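PDB 3OFK: nodulation protein S from Bradyrhizobium sp., which binds S-adenosyl-L-homocysteine and, as a SAM-dependent N-methyltransferase, probably methylates a lipochitooligosaccharide precursor during Nod factor synthesis. Local coordinates for residues N54-C60 against R75-D80. Residues are numbered along the deposited sequence.
Sequences NGLEIGC and RLTVID. With SAH (S-adenosyl-L-homocysteine), chain E.
Two neighbouring parallel strands of a Rossmann-like methyltransferase sheet are joined in a beta-alpha-beta crossover through helix 64-69; the axes of strands 55-58 and 76-80 approach to 4.6 Å at 17°. Register pairs Gly55 with Leu76 through Ile58 with Ile79. Backbone hydrogen bonds alternate between the strands: Gly55 N to Arg75 O and Thr77 N to Gly55 O (both 2.8 Å), Glu57 N to Thr77 O (2.8 Å), Ile79 N to Glu57 O and Gly59 N to Ile79 O (both 2.9 Å). On one face Leu56 (chi1 t, chi2 p) points CD1 into the notch between Thr77 CG2 (3.7 Å) and Ile79 CG2 (4.1 Å). On the other, side-chain-less Gly55 leaves a hollow for Leu76 CD1, and Val78 CG1 meets Cys60 CB at 3.6 Å; Glu57 OE1 hydrogen-bonds Thr66 OG1. Gly59 (phi 86°, psi 105°) lets the SAH ribose pack against the backbone; a CB would strike SAH O4'. Its O accepts SAH N (2.7 Å). Asp80 is the fold's characteristic ribose-binding acid: OD1 takes SAH O2' (2.7 Å), while OD2 accepts both SAH O3' (2.5 Å) and Cys60 N (2.9 Å).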
loop_
_atom_site.group_PDB
_atom_site.type_symbol
_atom_site.label_atom_id
_atom_site.label_comp_id
_atom_site.label_asym_id
_atom_site.label_seq_id
_atom_site.Cartn_x
_atom_site.Cartn_y
_atom_site.Cartn_z
ATOM N N ASN A 54 14.754 -0.865 -7.989
ATOM C CA ASN A 54 13.598 -0.774 -8.876
ATOM C C ASN A 54 12.402 -1.022 -8.031
ATOM O O ASN A 54 12.080 -2.160 -7.760
ATOM C CB ASN A 54 13.705 -1.828 -9.987
ATOM C CG ASN A 54 12.748 -1.568 -11.124
ATOM O OD1 ASN A 54 12.380 -0.428 -11.387
ATOM N ND2 ASN A 54 12.360 -2.637 -11.831
ATOM N N GLY A 55 11.802 0.043 -7.527
ATOM C CA GLY A 55 10.738 -0.089 -6.537
ATOM C C GLY A 55 9.348 0.064 -7.164
ATOM O O GLY A 55 9.202 0.741 -8.190
ATOM N N LEU A 56 8.347 -0.576 -6.547
ATOM C CA LEU A 56 6.922 -0.420 -6.947
ATOM C C LEU A 56 6.062 0.008 -5.750
ATOM O O LEU A 56 6.056 -0.634 -4.684
ATOM C CB LEU A 56 6.365 -1.707 -7.554
ATOM C CG LEU A 56 4.868 -1.723 -7.968
ATOM C CD1 LEU A 56 4.593 -0.799 -9.153
ATOM C CD2 LEU A 56 4.361 -3.136 -8.273
ATOM N N GLU A 57 5.297 1.069 -5.907
ATOM C CA GLU A 57 4.361 1.451 -4.866
ATOM C C GLU A 57 2.978 1.241 -5.435
ATOM O O GLU A 57 2.701 1.725 -6.564
ATOM C CB GLU A 57 4.535 2.904 -4.437
ATOM C CG GLU A 57 3.619 3.248 -3.222
ATOM C CD GLU A 57 3.375 4.727 -2.972
ATOM O OE1 GLU A 57 3.611 5.567 -3.862
ATOM O OE2 GLU A 57 2.969 5.075 -1.837
ATOM N N ILE A 58 2.145 0.489 -4.695
ATOM C CA ILE A 58 0.751 0.164 -5.113
ATOM C C ILE A 58 -0.228 0.934 -4.249
ATOM O O ILE A 58 -0.418 0.575 -3.074
ATOM C CB ILE A 58 0.443 -1.327 -4.995
ATOM C CG1 ILE A 58 1.295 -2.089 -5.988
ATOM C CG2 ILE A 58 -1.083 -1.618 -5.269
ATOM C CD1 ILE A 58 1.419 -3.597 -5.685
ATOM N N GLY A 59 -0.867 1.950 -4.841
ATOM C CA GLY A 59 -1.774 2.851 -4.092
ATOM C C GLY A 59 -1.023 4.013 -3.433
ATOM O O GLY A 59 -0.353 3.825 -2.428
ATOM N N CYS A 60 -1.135 5.212 -3.986
ATOM C CA CYS A 60 -0.288 6.333 -3.571
ATOM C C CYS A 60 -1.019 7.487 -2.910
ATOM O O CYS A 60 -0.356 8.431 -2.433
ATOM C CB CYS A 60 0.470 6.904 -4.788
ATOM S SG CYS A 60 -0.544 7.475 -6.202
ATOM N N ARG A 75 15.084 3.587 -9.421
ATOM C CA ARG A 75 13.846 3.763 -10.197
ATOM C C ARG A 75 12.657 3.414 -9.313
ATOM O O ARG A 75 12.726 2.480 -8.496
ATOM C CB ARG A 75 13.862 2.873 -11.449
ATOM C CG ARG A 75 14.868 3.279 -12.495
ATOM C CD ARG A 75 14.750 2.447 -13.806
ATOM N NE ARG A 75 13.513 2.737 -14.547
ATOM C CZ ARG A 75 12.455 1.929 -14.670
ATOM N NH1 ARG A 75 12.423 0.715 -14.129
ATOM N NH2 ARG A 75 11.403 2.345 -15.365
ATOM N N LEU A 76 11.566 4.160 -9.487
ATOM C CA LEU A 76 10.300 3.925 -8.770
ATOM C C LEU A 76 9.160 3.921 -9.787
ATOM O O LEU A 76 9.073 4.827 -10.645
ATOM C CB LEU A 76 10.027 5.019 -7.718
ATOM C CG LEU A 76 8.762 4.981 -6.833
ATOM C CD1 LEU A 76 8.624 3.636 -6.025
ATOM C CD2 LEU A 76 8.662 6.161 -5.923
ATOM N N THR A 77 8.307 2.899 -9.704
ATOM C CA THR A 77 7.032 2.847 -10.411
ATOM C C THR A 77 5.899 2.937 -9.391
ATOM O O THR A 77 5.952 2.329 -8.311
ATOM C CB THR A 77 6.989 1.538 -11.248
ATOM O OG1 THR A 77 8.116 1.575 -12.126
ATOM C CG2 THR A 77 5.646 1.339 -12.041
ATOM N N VAL A 78 4.848 3.669 -9.746
ATOM C CA VAL A 78 3.715 3.879 -8.832
ATOM C C VAL A 78 2.386 3.597 -9.610
ATOM O O VAL A 78 2.174 4.093 -10.729
ATOM C CB VAL A 78 3.688 5.316 -8.364
ATOM C CG1 VAL A 78 2.469 5.583 -7.419
ATOM C CG2 VAL A 78 4.981 5.701 -7.676
ATOM N N ILE A 79 1.531 2.742 -9.066
ATOM C CA ILE A 79 0.266 2.467 -9.710
ATOM C C ILE A 79 -0.822 2.885 -8.751
ATOM O O ILE A 79 -0.634 2.936 -7.542
ATOM C CB ILE A 79 0.101 1.019 -10.236
ATOM C CG1 ILE A 79 -0.025 -0.017 -9.118
ATOM C CG2 ILE A 79 1.311 0.644 -11.155
ATOM C CD1 ILE A 79 -0.835 -1.244 -9.506
ATOM N N ASP A 80 -1.937 3.266 -9.337
ATOM C CA ASP A 80 -3.113 3.605 -8.609
ATOM C C ASP A 80 -4.316 3.513 -9.541
ATOM O O ASP A 80 -4.275 3.914 -10.706
ATOM C CB ASP A 80 -3.011 5.009 -8.040
ATOM C CG ASP A 80 -3.952 5.203 -6.871
ATOM O OD1 ASP A 80 -5.214 5.200 -7.074
ATOM O OD2 ASP A 80 -3.425 5.242 -5.740
HETATM N N SAH E . -0.180 3.237 0.238
HETATM C CA SAH E . -0.444 4.591 0.713
HETATM C CB SAH E . -1.840 5.029 0.279
HETATM C CG SAH E . -3.055 4.320 0.857
HETATM S SD SAH E . -4.662 5.079 0.434
HETATM C C SAH E . -0.281 4.761 2.232
HETATM O O SAH E . -0.208 3.785 2.981
HETATM O OXT SAH E . -0.219 5.884 2.730
HETATM C "C5'" SAH E . -5.138 3.821 -0.797
HETATM C "C4'" SAH E . -4.764 4.059 -2.247
HETATM O "O4'" SAH E . -4.998 2.854 -2.976
HETATM C "C3'" SAH E . -5.570 5.161 -2.931
HETATM O "O3'" SAH E . -4.696 5.985 -3.715
HETATM C "C2'" SAH E . -6.545 4.370 -3.817
HETATM O "O2'" SAH E . -6.934 5.088 -4.962
HETATM C "C1'" SAH E . -5.700 3.175 -4.165
HETATM N N9 SAH E . -6.381 1.950 -4.642
HETATM C C8 SAH E . -7.552 1.407 -4.176
HETATM N N7 SAH E . -7.784 0.264 -4.856
HETATM C C5 SAH E . -6.789 0.061 -5.737
HETATM C C6 SAH E . -6.567 -0.999 -6.616
HETATM N N6 SAH E . -7.510 -1.976 -6.724
HETATM N N1 SAH E . -5.445 -0.956 -7.407
HETATM C C2 SAH E . -4.543 0.094 -7.277
HETATM N N3 SAH E . -4.769 1.124 -6.370
HETATM C C4 SAH E . -5.875 1.098 -5.592
HETATM O O HOH W 1 10.450 1.078 -10.743
#